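Local coordinates for protein putative glucarate dehydratase (Pseudomonas fluorescens, PDB 4IT1) that probably catalyses the magnesium-dependent dehydration of D-glucarate to 5-dehydro-4-deoxy-D-glucarate, at residues P92-L98 against F140-Q144; Y133-V138 against H316-L322; P165-F171 against C368-W374; L351-H356 against C393-T397. One frame throughout, in Å; residues are numbered along the deposited sequence.

Contact 1 (P92-L98 against F140-Q144); sequences PFNLNQL and FLDLQ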
loop_
_atom_site.group_PDB
_atom_site.type_symbol
_atom_site.label_atom_id
_atom_site.label_comp_id
_atom_site.label_asym_id
_atom_site.label_seq_id
_atom_site.Cartn_x
_atom_site.Cartn_y
_atom_site.Cartn_z
ATOM N N PRO A 92 -2.583 14.617 14.140
ATOM C CA PRO A 92 -1.546 13.608 13.880
ATOM C C PRO A 92 -2.025 12.367 13.113
ATOM O O PRO A 92 -1.212 11.520 12.742
ATOM C CB PRO A 92 -1.072 13.219 15.283
ATOM C CG PRO A 92 -2.231 13.513 16.163
ATOM C CD PRO A 92 -2.897 14.719 15.575
ATOM N N PHE A 93 -3.331 12.262 12.892
ATOM C CA PHE A 93 -3.893 11.228 12.030
ATOM C C PHE A 93 -3.873 11.675 10.579
ATOM O O PHE A 93 -3.786 10.846 9.670
ATOM C CB PHE A 93 -5.322 10.881 12.456
ATOM C CG PHE A 93 -5.392 10.091 13.730
ATOM C CD1 PHE A 93 -5.338 8.703 13.702
ATOM C CD2 PHE A 93 -5.491 10.734 14.959
ATOM C CE1 PHE A 93 -5.390 7.972 14.876
ATOM C CE2 PHE A 93 -5.542 10.009 16.137
ATOM C CZ PHE A 93 -5.493 8.625 16.095
ATOM N N ASN A 94 -3.954 12.991 10.373
ATOM C CA ASN A 94 -3.943 13.569 9.034
ATOM C C ASN A 94 -2.537 13.570 8.442
ATOM O O ASN A 94 -1.883 14.610 8.360
ATOM C CB ASN A 94 -4.535 14.979 9.047
ATOM C CG ASN A 94 -5.065 15.403 7.691
ATOM O OD1 ASN A 94 -4.706 14.839 6.654
ATOM N ND2 ASN A 94 -5.923 16.410 7.691
ATOM N N LEU A 95 -2.083 12.384 8.044
ATOM C CA LEU A 95 -0.772 12.205 7.438
ATOM C C LEU A 95 -0.718 12.722 6.000
ATOM O O LEU A 95 0.349 13.089 5.516
ATOM C CB LEU A 95 -0.357 10.738 7.497
ATOM C CG LEU A 95 0.177 10.214 8.832
ATOM C CD1 LEU A 95 0.136 8.701 8.846
ATOM C CD2 LEU A 95 1.591 10.698 9.091
ATOM N N ASN A 96 -1.866 12.747 5.323
ATOM C CA ASN A 96 -1.958 13.352 3.991
ATOM C C ASN A 96 -1.685 14.863 4.001
ATOM O O ASN A 96 -1.093 15.399 3.059
ATOM C CB ASN A 96 -3.311 13.044 3.340
ATOM C CG ASN A 96 -3.423 11.598 2.884
ATOM O OD1 ASN A 96 -2.415 10.919 2.674
ATOM N ND2 ASN A 96 -4.654 11.114 2.737
ATOM N N GLN A 97 -2.128 15.535 5.066
ATOM C CA GLN A 97 -1.755 16.924 5.344
ATOM C C GLN A 97 -0.240 17.011 5.518
ATOM O O GLN A 97 0.414 17.798 4.835
ATOM C CB GLN A 97 -2.469 17.433 6.604
ATOM C CG GLN A 97 -2.076 18.827 7.077
ATOM C CD GLN A 97 -2.913 19.921 6.443
ATOM O OE1 GLN A 97 -2.669 20.334 5.304
ATOM N NE2 GLN A 97 -3.905 20.406 7.186
ATOM N N LEU A 98 0.308 16.188 6.415
ATOM C CA LEU A 98 1.758 16.127 6.643
ATOM C C LEU A 98 2.581 15.960 5.356
ATOM O O LEU A 98 3.662 16.541 5.236
ATOM C CB LEU A 98 2.126 15.023 7.643
ATOM C CG LEU A 98 3.630 14.722 7.784
ATOM C CD1 LEU A 98 4.374 15.884 8.428
ATOM C CD2 LEU A 98 3.914 13.441 8.548
ATOM N N PHE A 140 4.507 10.499 14.190
ATOM C CA PHE A 140 3.049 10.618 14.099
ATOM C C PHE A 140 2.322 9.303 14.404
ATOM O O PHE A 140 1.245 9.309 15.001
ATOM C CB PHE A 140 2.643 11.055 12.696
ATOM C CG PHE A 140 2.548 12.538 12.506
ATOM C CD1 PHE A 140 3.638 13.368 12.752
ATOM C CD2 PHE A 140 1.374 13.104 12.020
ATOM C CE1 PHE A 140 3.544 14.738 12.544
ATOM C CE2 PHE A 140 1.272 14.472 11.812
ATOM C CZ PHE A 140 2.362 15.288 12.068
ATOM N N LEU A 141 2.895 8.184 13.963
ATOM C CA LEU A 141 2.294 6.870 14.194
ATOM C C LEU A 141 2.599 6.361 15.595
ATOM O O LEU A 141 1.721 5.803 16.254
ATOM C CB LEU A 141 2.729 5.851 13.136
ATOM C CG LEU A 141 2.162 6.034 11.721
ATOM C CD1 LEU A 141 2.907 5.162 10.721
ATOM C CD2 LEU A 141 0.668 5.756 11.666
ATOM N N ASP A 142 3.839 6.561 16.045
ATOM C CA ASP A 142 4.216 6.266 17.425
ATOM C C ASP A 142 3.326 7.040 18.389
ATOM O O ASP A 142 2.989 6.539 19.461
ATOM C CB ASP A 142 5.679 6.602 17.690
ATOM C CG ASP A 142 6.132 6.187 19.085
ATOM O OD1 ASP A 142 5.758 5.083 19.534
ATOM O OD2 ASP A 142 6.866 6.962 19.733
ATOM N N LEU A 143 2.938 8.250 17.990
ATOM C CA LEU A 143 2.021 9.061 18.773
ATOM C C LEU A 143 0.670 8.366 18.871
ATOM O O LEU A 143 0.190 8.087 19.973
ATOM C CB LEU A 143 1.835 10.443 18.139
ATOM C CG LEU A 143 1.551 11.666 19.020
ATOM C CD1 LEU A 143 0.438 12.489 18.395
ATOM C CD2 LEU A 143 1.190 11.320 20.457
ATOM N N GLN A 144 0.069 8.098 17.711
ATOM C CA GLN A 144 -1.225 7.419 17.610
ATOM C C GLN A 144 -1.270 6.161 18.471
ATOM O O GLN A 144 -2.259 5.906 19.151
ATOM C CB GLN A 144 -1.517 7.043 16.159
ATOM C CG GLN A 144 -1.748 8.220 15.227
ATOM C CD GLN A 144 -2.032 7.795 13.796
ATOM O OE1 GLN A 144 -2.505 6.688 13.546
ATOM N NE2 GLN A 144 -1.756 8.686 12.850
#
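Gln-144 reaches from helix 128-148 across the ring of Phe-93 to the carbonyl of Pro-92. Its CB only grazes the ring rim, at 4.2 Å from Phe-93 CE1. With chi1 at -67° placing CG opposite the carbonyl carbon and the chain extended beyond, CG passes over the ring face in a CH-pi contact, 3.9 Å from the Phe-93 centroid. CD follows above the CD1-CE1 side, and the amide lies stacked on the ring with the two planes 25° apart. At the tip the branches part company: OE1 stays against Phe-93 CE1, buried and without a hydrogen-bond partner in the model, whereas NE2 donates to Pro-92 O at 2.9 Å, the acceptor lying near the amide plane. This bond fixes which way round the amide sits.

The same Pro-92 O meets the edge of the Phe-140 ring, 3.1 Å from CD2, while Leu-98 CD2 stands over the centre of one face of that ring, 4.0 Å from its centroid. Pro-92 CB also packs on Leu-143 CD1 at 3.5 Å. Asn-94, at the centre of an inverse gamma turn, N-caps helix 95-107, its OD1 accepting from Gln-97 N. The contact thus seats the start of helix 95-107 on helix 128-148 in the N-terminal domain; Leu-95 and Leu-141 also pack on Arg-323 of helix 322-334, and Phe-93 packs on Asp-154 of the second subunit.

Contact 2 (Y133-V138 against H316-L322); sequences YSAFEV and HHYWGGL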
loop_
_atom_site.group_PDB
_atom_site.type_symbol
_atom_site.label_atom_id
_atom_site.label_comp_id
_atom_site.label_asym_id
_atom_site.label_seq_id
_atom_site.Cartn_x
_atom_site.Cartn_y
_atom_site.Cartn_z
ATOM N N TYR A 133 9.351 13.191 5.110
ATOM C CA TYR A 133 8.052 12.611 5.447
ATOM C C TYR A 133 8.253 11.434 6.399
ATOM O O TYR A 133 7.664 11.400 7.477
ATOM C CB TYR A 133 7.269 12.198 4.196
ATOM C CG TYR A 133 5.896 11.625 4.501
ATOM C CD1 TYR A 133 4.839 12.453 4.887
ATOM C CD2 TYR A 133 5.657 10.250 4.412
ATOM C CE1 TYR A 133 3.587 11.929 5.173
ATOM C CE2 TYR A 133 4.410 9.715 4.696
ATOM C CZ TYR A 133 3.378 10.556 5.075
ATOM O OH TYR A 133 2.136 10.026 5.357
ATOM N N SER A 134 9.123 10.503 6.017
ATOM C CA SER A 134 9.419 9.330 6.836
ATOM C C SER A 134 9.854 9.680 8.262
ATOM O O SER A 134 9.484 8.985 9.211
ATOM C CB SER A 134 10.494 8.477 6.175
ATOM O OG SER A 134 10.991 7.489 7.067
ATOM N N ALA A 135 10.646 10.742 8.401
ATOM C CA ALA A 135 11.173 11.158 9.703
ATOM C C ALA A 135 10.046 11.435 10.707
ATOM O O ALA A 135 10.078 10.950 11.846
ATOM C CB ALA A 135 12.068 12.378 9.548
ATOM N N PHE A 136 9.045 12.189 10.256
ATOM C CA PHE A 136 7.919 12.569 11.090
ATOM C C PHE A 136 6.776 11.547 11.092
ATOM O O PHE A 136 6.113 11.368 12.119
ATOM C CB PHE A 136 7.420 13.961 10.702
ATOM C CG PHE A 136 8.427 15.049 10.958
ATOM C CD1 PHE A 136 8.936 15.259 12.239
ATOM C CD2 PHE A 136 8.875 15.861 9.923
ATOM C CE1 PHE A 136 9.869 16.258 12.481
ATOM C CE2 PHE A 136 9.806 16.865 10.159
ATOM C CZ PHE A 136 10.303 17.063 11.440
ATOM N N GLU A 137 6.556 10.884 9.952
ATOM C CA GLU A 137 5.532 9.837 9.831
ATOM C C GLU A 137 5.636 8.836 10.980
ATOM O O GLU A 137 4.638 8.542 11.637
ATOM C CB GLU A 137 5.630 9.121 8.470
ATOM C CG GLU A 137 4.438 8.230 8.121
ATOM C CD GLU A 137 4.768 6.735 8.081
ATOM O OE1 GLU A 137 5.807 6.301 8.626
ATOM O OE2 GLU A 137 3.970 5.974 7.496
ATOM N N VAL A 138 6.849 8.342 11.226
ATOM C CA VAL A 138 7.107 7.405 12.314
ATOM C C VAL A 138 6.643 7.986 13.653
ATOM O O VAL A 138 5.919 7.324 14.396
ATOM C CB VAL A 138 8.592 6.970 12.349
ATOM C CG1 VAL A 138 8.912 6.155 13.596
ATOM C CG2 VAL A 138 8.936 6.174 11.097
ATOM N N HIS A 316 12.809 2.091 5.645
ATOM C CA HIS A 316 11.670 2.981 5.831
ATOM C C HIS A 316 12.099 4.446 5.850
ATOM O O HIS A 316 11.277 5.342 5.630
ATOM C CB HIS A 316 10.904 2.630 7.112
ATOM C CG HIS A 316 11.624 2.995 8.374
ATOM N ND1 HIS A 316 12.567 2.173 8.958
ATOM C CD2 HIS A 316 11.540 4.093 9.163
ATOM C CE1 HIS A 316 13.027 2.747 10.057
ATOM N NE2 HIS A 316 12.421 3.914 10.203
ATOM N N HIS A 317 13.384 4.673 6.116
ATOM C CA HIS A 317 13.919 6.021 6.250
ATOM C C HIS A 317 13.820 6.796 4.954
ATOM O O HIS A 317 13.433 7.966 4.960
ATOM C CB HIS A 317 15.367 5.985 6.704
ATOM C CG HIS A 317 15.559 5.363 8.048
ATOM N ND1 HIS A 317 16.238 4.179 8.228
ATOM C CD2 HIS A 317 15.169 5.766 9.281
ATOM C CE1 HIS A 317 16.262 3.880 9.514
ATOM N NE2 HIS A 317 15.618 4.826 10.173
ATOM N N TYR A 318 14.159 6.152 3.843
ATOM C CA TYR A 318 14.146 6.868 2.568
ATOM C C TYR A 318 13.029 6.477 1.624
ATOM O O TYR A 318 12.734 7.208 0.682
ATOM C CB TYR A 318 15.513 6.850 1.877
ATOM C CG TYR A 318 16.055 5.502 1.491
ATOM C CD1 TYR A 318 15.594 4.836 0.352
ATOM C CD2 TYR A 318 17.080 4.920 2.223
ATOM C CE1 TYR A 318 16.117 3.608 -0.017
ATOM C CE2 TYR A 318 17.614 3.689 1.857
ATOM C CZ TYR A 318 17.121 3.035 0.742
ATOM O OH TYR A 318 17.653 1.812 0.373
ATOM N N TRP A 319 12.384 5.345 1.881
ATOM C CA TRP A 319 11.248 4.953 1.049
ATOM C C TRP A 319 9.985 5.736 1.361
ATOM O O TRP A 319 8.999 5.651 0.625
ATOM C CB TRP A 319 10.996 3.459 1.135
ATOM C CG TRP A 319 11.777 2.699 0.141
ATOM C CD1 TRP A 319 13.025 2.173 0.307
ATOM C CD2 TRP A 319 11.369 2.365 -1.190
ATOM N NE1 TRP A 319 13.424 1.527 -0.843
ATOM C CE2 TRP A 319 12.418 1.618 -1.771
ATOM C CE3 TRP A 319 10.212 2.606 -1.939
ATOM C CZ2 TRP A 319 12.346 1.110 -3.072
ATOM C CZ3 TRP A 319 10.138 2.093 -3.243
ATOM C CH2 TRP A 319 11.206 1.366 -3.795
ATOM N N GLY A 320 10.013 6.503 2.450
ATOM C CA GLY A 320 8.895 7.384 2.785
ATOM C C GLY A 320 8.091 6.978 4.012
ATOM O O GLY A 320 6.951 7.396 4.166
ATOM N N GLY A 321 8.682 6.172 4.888
ATOM C CA GLY A 321 7.990 5.756 6.105
ATOM C C GLY A 321 7.444 4.337 6.110
ATOM O O GLY A 321 7.780 3.513 5.252
ATOM N N LEU A 322 6.576 4.066 7.078
ATOM C CA LEU A 322 6.177 2.697 7.385
ATOM C C LEU A 322 5.089 2.181 6.461
ATOM O O LEU A 322 5.173 1.051 5.989
ATOM C CB LEU A 322 5.779 2.568 8.859
ATOM C CG LEU A 322 6.840 2.996 9.886
ATOM C CD1 LEU A 322 6.319 2.818 11.300
ATOM C CD2 LEU A 322 8.159 2.249 9.720
HETATM O O HOH W 1 4.728 5.727 4.728
#
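Ser-134 and Gly-321 bring the two backbones within 3.9 Å, CA to CA, where segment 133-138 of helix 128-148 runs beside the link from the weakly bonded helical turn 316-319 to helix 322-334. Gly-320 and Gly-321 both have positive phi (111° and 104°), with backbone angles that by themselves call for glycine; on Gly-321 a CB would also collide with Glu-137 OE1. Ser-134 OG donates to His-316 O at 2.6 Å from above the carbonyl plane; that oxygen also takes the N-H of Gly-321. Glu-137, bent at chi2, brings OE1 to Leu-322 N at 2.8 Å in a nearly straight bond (169°) on the syn side, tilted out of the carboxylate plane. Its OE2 accepts from Arg-323 N and from a water (2.9 Å) that also donates to Gly-320 O. Val-138 CG2 packs on Leu-322 CG at 4.0 Å. With an alanine in place of Glu-137, the N-H groups of Leu-322 and Arg-323 would probably lose this acceptor, and the water on Gly-320 O its second one. A buried carboxylate receiving the first N-H groups of helix 322-334 is probably stabilised in charged form by the helix dipole, a polar link between the N-terminal and barrel domains.

Contact 3 (P165-F171 against C368-W374); sequences PFSAYLF and CDTHYPW
Phe-166 and Cys-368 form the tight end, a single beta bridge in which Cys-368 N donates to Pro-165 O (3.0 Å) and Ser-167 N to Cys-368 O (3.1 Å). Cys-368 CB lies over the Phe-166 ring face, 3.4 Å from CE1. At the far end lies an aromatic cluster: in offset edge-to-face pairs Phe-171 turns its edge to His-371 and Trp-374, His-371 presents an edge to the face of Tyr-169, and Trp-374 NE1 donates in its ring plane to Tyr-169 O at 3.0 Å. Between these ends the backbones part and waters intervene. One joins Ser-167 OG to Asp-369 OD1; another accepts from Thr-370 N at 2.6 Å. Asp-369 salt-bridges Lys-213, and Tyr-169 OH bonds to Lys-215, the predicted proton acceptor; the nearest atoms of the His-371 side chain and a bound tartrate, probably from the crystallisation liquor, are about 4 Å apart. Loop 368-374 lies along barrel strand 163-170, whose sheet neighbour is strand 212-215; helix 193-207 touches Trp-374 and helix 348-360 Phe-166.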
loop_
_atom_site.group_PDB
_atom_site.type_symbol
_atom_site.label_atom_id
_atom_site.label_comp_id
_atom_site.label_asym_id
_atom_site.label_seq_id
_atom_site.Cartn_x
_atom_site.Cartn_y
_atom_site.Cartn_z
ATOM N N PRO A 165 13.900 -11.540 12.495
ATOM C CA PRO A 165 15.293 -11.996 12.385
ATOM C C PRO A 165 16.214 -10.933 11.766
ATOM O O PRO A 165 15.749 -10.058 11.030
ATOM C CB PRO A 165 15.196 -13.234 11.482
ATOM C CG PRO A 165 13.948 -13.035 10.680
ATOM C CD PRO A 165 13.016 -12.176 11.499
ATOM N N PHE A 166 17.502 -11.010 12.094
ATOM C CA PHE A 166 18.507 -10.083 11.587
ATOM C C PHE A 166 19.791 -10.830 11.337
ATOM O O PHE A 166 20.016 -11.893 11.914
ATOM C CB PHE A 166 18.779 -8.966 12.591
ATOM C CG PHE A 166 17.781 -7.850 12.546
ATOM C CD1 PHE A 166 17.977 -6.760 11.704
ATOM C CD2 PHE A 166 16.649 -7.879 13.354
ATOM C CE1 PHE A 166 17.063 -5.718 11.672
ATOM C CE2 PHE A 166 15.728 -6.840 13.321
ATOM C CZ PHE A 166 15.936 -5.758 12.476
ATOM N N SER A 167 20.637 -10.272 10.480
ATOM C CA SER A 167 21.934 -10.875 10.219
ATOM C C SER A 167 23.025 -10.142 10.975
ATOM O O SER A 167 22.801 -9.067 11.554
ATOM C CB SER A 167 22.238 -10.910 8.714
ATOM O OG SER A 167 22.143 -9.621 8.139
ATOM N N ALA A 168 24.203 -10.749 10.994
ATOM C CA ALA A 168 25.390 -10.090 11.499
ATOM C C ALA A 168 25.999 -9.329 10.330
ATOM O O ALA A 168 26.368 -9.945 9.321
ATOM C CB ALA A 168 26.372 -11.120 12.033
ATOM N N TYR A 169 26.072 -8.001 10.449
ATOM C CA TYR A 169 26.677 -7.168 9.400
ATOM C C TYR A 169 28.180 -6.984 9.637
ATOM O O TYR A 169 28.592 -6.177 10.471
ATOM C CB TYR A 169 25.964 -5.809 9.267
ATOM C CG TYR A 169 25.764 -5.373 7.808
ATOM C CD1 TYR A 169 26.786 -5.524 6.858
ATOM C CD2 TYR A 169 24.550 -4.826 7.381
ATOM C CE1 TYR A 169 26.601 -5.154 5.536
ATOM C CE2 TYR A 169 24.362 -4.444 6.054
ATOM C CZ TYR A 169 25.393 -4.609 5.140
ATOM O OH TYR A 169 25.223 -4.237 3.824
ATOM N N LEU A 170 28.981 -7.747 8.894
ATOM C CA LEU A 170 30.433 -7.746 9.017
ATOM C C LEU A 170 31.126 -6.725 8.112
ATOM O O LEU A 170 30.754 -6.554 6.943
ATOM C CB LEU A 170 30.995 -9.123 8.661
ATOM C CG LEU A 170 30.503 -10.397 9.342
ATOM C CD1 LEU A 170 31.414 -11.549 8.931
ATOM C CD2 LEU A 170 30.467 -10.231 10.851
ATOM N N PHE A 171 32.171 -6.100 8.654
ATOM C CA PHE A 171 32.973 -5.105 7.950
ATOM C C PHE A 171 34.448 -5.427 8.071
ATOM O O PHE A 171 34.897 -5.933 9.101
ATOM C CB PHE A 171 32.775 -3.731 8.578
ATOM C CG PHE A 171 31.461 -3.099 8.259
ATOM C CD1 PHE A 171 30.328 -3.402 9.004
ATOM C CD2 PHE A 171 31.358 -2.172 7.224
ATOM C CE1 PHE A 171 29.110 -2.804 8.720
ATOM C CE2 PHE A 171 30.142 -1.568 6.935
ATOM C CZ PHE A 171 29.014 -1.886 7.682
ATOM N N CYS A 368 16.615 -9.341 8.209
ATOM C CA CYS A 368 16.826 -7.924 7.978
ATOM C C CYS A 368 18.264 -7.481 8.256
ATOM O O CYS A 368 19.082 -8.270 8.751
ATOM C CB CYS A 368 15.839 -7.121 8.807
ATOM S SG CYS A 368 14.127 -7.449 8.357
ATOM N N ASP A 369 18.561 -6.223 7.915
ATOM C CA ASP A 369 19.916 -5.665 8.037
ATOM C C ASP A 369 19.979 -4.607 9.122
ATOM O O ASP A 369 19.089 -3.751 9.215
ATOM C CB ASP A 369 20.387 -5.048 6.716
ATOM C CG ASP A 369 20.947 -6.070 5.750
ATOM O OD1 ASP A 369 21.791 -6.895 6.161
ATOM O OD2 ASP A 369 20.561 -6.023 4.561
ATOM N N THR A 370 21.037 -4.664 9.932
ATOM C CA THR A 370 21.231 -3.697 11.014
ATOM C C THR A 370 22.708 -3.427 11.309
ATOM O O THR A 370 23.577 -4.277 11.068
ATOM C CB THR A 370 20.479 -4.111 12.302
ATOM O OG1 THR A 370 20.339 -2.975 13.166
ATOM C CG2 THR A 370 21.210 -5.243 13.045
ATOM N N HIS A 371 22.978 -2.228 11.818
ATOM C CA HIS A 371 24.336 -1.809 12.166
ATOM C C HIS A 371 24.571 -1.924 13.675
ATOM O O HIS A 371 25.700 -1.796 14.148
ATOM C CB HIS A 371 24.573 -0.364 11.703
ATOM C CG HIS A 371 25.141 -0.248 10.321
ATOM N ND1 HIS A 371 24.592 -0.886 9.231
ATOM C CD2 HIS A 371 26.202 0.451 9.851
ATOM C CE1 HIS A 371 25.297 -0.599 8.151
ATOM N NE2 HIS A 371 26.279 0.213 8.501
ATOM N N TYR A 372 23.486 -2.197 14.399
ATOM C CA TYR A 372 23.391 -2.103 15.866
ATOM C C TYR A 372 24.533 -2.687 16.704
ATOM O O TYR A 372 24.923 -2.073 17.693
ATOM C CB TYR A 372 22.052 -2.668 16.329
ATOM C CG TYR A 372 21.447 -1.944 17.503
ATOM C CD1 TYR A 372 21.036 -0.610 17.395
ATOM C CD2 TYR A 372 21.253 -2.601 18.721
ATOM C CE1 TYR A 372 20.467 0.050 18.475
ATOM C CE2 TYR A 372 20.682 -1.952 19.804
ATOM C CZ TYR A 372 20.292 -0.632 19.681
ATOM O OH TYR A 372 19.725 -0.002 20.765
ATOM N N PRO A 373 25.067 -3.870 16.327
ATOM C CA PRO A 373 26.287 -4.368 16.969
ATOM C C PRO A 373 27.470 -3.387 17.021
ATOM O O PRO A 373 28.359 -3.540 17.871
ATOM C CB PRO A 373 26.676 -5.590 16.112
ATOM C CG PRO A 373 25.505 -5.886 15.239
ATOM C CD PRO A 373 24.385 -4.947 15.589
ATOM N N TRP A 374 27.488 -2.404 16.121
ATOM C CA TRP A 374 28.614 -1.465 16.034
ATOM C C TRP A 374 28.478 -0.298 16.990
ATOM O O TRP A 374 29.485 0.225 17.470
ATOM C CB TRP A 374 28.811 -0.976 14.596
ATOM C CG TRP A 374 29.203 -2.088 13.696
ATOM C CD1 TRP A 374 28.420 -2.698 12.763
ATOM C CD2 TRP A 374 30.465 -2.770 13.672
ATOM N NE1 TRP A 374 29.124 -3.705 12.134
ATOM C CE2 TRP A 374 30.383 -3.767 12.672
ATOM C CE3 TRP A 374 31.663 -2.622 14.384
ATOM C CZ2 TRP A 374 31.458 -4.622 12.367
ATOM C CZ3 TRP A 374 32.731 -3.471 14.080
ATOM C CH2 TRP A 374 32.616 -4.464 13.085
HETATM O O HOH W 2 20.850 -9.434 5.660
HETATM O O HOH W 3 24.513 -6.875 12.317
HETATM O O HOH W 4 22.300 -6.963 9.687
HETATM O O HOH W 5 22.658 -4.633 2.988
#

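Contact 4 (L351-H356 against C393-T397); sequences LMAMAH and CVKIT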
loop_
_atom_site.group_PDB
_atom_site.type_symbol
_atom_site.label_atom_id
_atom_site.label_comp_id
_atom_site.label_asym_id
_atom_site.label_seq_id
_atom_site.Cartn_x
_atom_site.Cartn_y
_atom_site.Cartn_z
ATOM N N LEU A 351 15.623 1.056 14.820
ATOM C CA LEU A 351 15.581 -0.396 14.903
ATOM C C LEU A 351 14.154 -0.890 15.149
ATOM O O LEU A 351 13.736 -1.884 14.557
ATOM C CB LEU A 351 16.541 -0.905 15.984
ATOM C CG LEU A 351 16.795 -2.414 16.130
ATOM C CD1 LEU A 351 17.350 -3.045 14.857
ATOM C CD2 LEU A 351 17.720 -2.697 17.307
ATOM N N MET A 352 13.404 -0.172 15.982
ATOM C CA MET A 352 12.045 -0.578 16.341
ATOM C C MET A 352 11.001 -0.248 15.282
ATOM O O MET A 352 10.106 -1.062 15.026
ATOM C CB MET A 352 11.628 -0.029 17.718
ATOM C CG MET A 352 12.289 -0.742 18.888
ATOM S SD MET A 352 12.030 -2.531 18.880
ATOM C CE MET A 352 13.574 -3.087 19.582
ATOM N N ALA A 353 11.101 0.944 14.687
ATOM C CA ALA A 353 10.226 1.326 13.577
ATOM C C ALA A 353 10.387 0.310 12.450
ATOM O O ALA A 353 9.407 -0.224 11.929
ATOM C CB ALA A 353 10.558 2.724 13.087
ATOM N N MET A 354 11.640 0.029 12.108
ATOM C CA MET A 354 11.965 -1.002 11.146
ATOM C C MET A 354 11.352 -2.354 11.552
ATOM O O MET A 354 10.665 -2.982 10.744
ATOM C CB MET A 354 13.480 -1.112 10.970
ATOM C CG MET A 354 13.893 -2.185 9.974
ATOM S SD MET A 354 15.664 -2.332 9.670
ATOM C CE MET A 354 16.326 -2.244 11.334
ATOM N N ALA A 355 11.580 -2.782 12.798
ATOM C CA ALA A 355 11.097 -4.092 13.271
ATOM C C ALA A 355 9.577 -4.217 13.202
ATOM O O ALA A 355 9.060 -5.227 12.728
ATOM C CB ALA A 355 11.600 -4.398 14.675
ATOM N N HIS A 356 8.877 -3.179 13.649
ATOM C CA HIS A 356 7.423 -3.149 13.617
ATOM C C HIS A 356 6.816 -3.262 12.223
ATOM O O HIS A 356 5.839 -3.987 12.043
ATOM C CB HIS A 356 6.882 -1.920 14.352
ATOM C CG HIS A 356 6.760 -2.115 15.830
ATOM N ND1 HIS A 356 5.551 -2.057 16.492
ATOM C CD2 HIS A 356 7.693 -2.392 16.773
ATOM C CE1 HIS A 356 5.747 -2.276 17.780
ATOM N NE2 HIS A 356 7.037 -2.482 17.976
ATOM N N CYS A 393 17.249 -11.917 16.914
ATOM C CA CYS A 393 15.914 -11.369 16.700
ATOM C C CYS A 393 15.595 -10.197 17.612
ATOM O O CYS A 393 16.212 -10.017 18.660
ATOM C CB CYS A 393 14.841 -12.446 16.903
ATOM S SG CYS A 393 14.649 -13.628 15.551
ATOM N N VAL A 394 14.600 -9.425 17.198
ATOM C CA VAL A 394 14.065 -8.326 17.975
ATOM C C VAL A 394 12.607 -8.650 18.300
ATOM O O VAL A 394 11.798 -8.891 17.396
ATOM C CB VAL A 394 14.162 -7.001 17.187
ATOM C CG1 VAL A 394 13.463 -5.876 17.919
ATOM C CG2 VAL A 394 15.615 -6.632 16.930
ATOM N N LYS A 395 12.284 -8.662 19.594
ATOM C CA LYS A 395 10.934 -8.960 20.071
ATOM C C LYS A 395 9.962 -7.809 19.853
ATOM O O LYS A 395 10.254 -6.665 20.204
ATOM C CB LYS A 395 10.953 -9.315 21.565
ATOM C CG LYS A 395 10.947 -10.804 21.877
ATOM C CD LYS A 395 12.350 -11.380 22.003
ATOM C CE LYS A 395 12.340 -12.625 22.880
ATOM N NZ LYS A 395 13.647 -13.339 22.884
ATOM N N ILE A 396 8.802 -8.128 19.284
ATOM C CA ILE A 396 7.687 -7.185 19.229
ATOM C C ILE A 396 6.767 -7.494 20.410
ATOM O O ILE A 396 6.293 -8.626 20.557
ATOM C CB ILE A 396 6.907 -7.275 17.889
ATOM C CG1 ILE A 396 7.857 -7.173 16.689
ATOM C CG2 ILE A 396 5.803 -6.221 17.810
ATOM C CD1 ILE A 396 8.630 -5.871 16.600
ATOM N N THR A 397 6.525 -6.489 21.247
ATOM C CA THR A 397 5.742 -6.671 22.470
ATOM C C THR A 397 4.420 -5.902 22.436
ATOM O O THR A 397 4.039 -5.340 21.407
ATOM C CB THR A 397 6.540 -6.276 23.735
ATOM O OG1 THR A 397 6.524 -4.850 23.900
ATOM C CG2 THR A 397 7.982 -6.777 23.657
#
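Ile-396 overlaps the imidazole of His-356 with both its methyls. CG2 stands over one ring face, toward the rim, 4.1 Å from the His-356 centroid and 21° off the normal, while CD1 bends round to the CD2 corner of the ring at 3.6 Å. The same CD1 rests on Ala-355 CB at 3.8 Å, so one branch bridges neighbouring residues of the helix. The strand and helix axes run almost perpendicular, at 88°, and 9.5 Å apart. In the modified TIM barrel of the enolase superfamily, helix 348-360 packs outside the barrel wall, and here its side chains meet strand 393-395, the antiparallel neighbour of strand 163-170. Val-394 points between Ala-355 and Met-352. Bends at chi2 and chi3 curl the methionine so that CE presses on Val-394 CG1 at 3.2 Å, tighter than usual for two carbons. His-356 ND1 turns elsewhere, bonded to the backbone N of Val-153. Replacing His-356 by alanine would probably leave the Ile-396 methyls without the flat surface they lie on and the Val-153 N-H without this acceptor. Along the strand edge, the backbones of Val-394 and Ile-396 bond to those of Val-164 and Asp-162.

How the contacts relate
All four contacts are largely buried, but their chemistry changes with place. Contacts 1 and 2 share helix 128-148 and touch through Leu-95 and Leu-98 against Tyr-133 and Glu-137: contact 1 works within the N-terminal domain, near the second subunit, whereas contact 2 carries that helix onto the barrel domain through side chains hydrogen-bonded to backbone groups. Contacts 3 and 4 reach adjacent strands, 163-170 and 393-395, and meet where Phe-166 packs on Met-354 and Val-394. Contact 3 is aromatic, watered and beside the metal site; contact 4 is van der Waals and CH-pi packing, with no polar bond between its segments and Ile-396 partly exposed. Ala-353, packed on His-316 and Val-138, links contact 4 to contact 2.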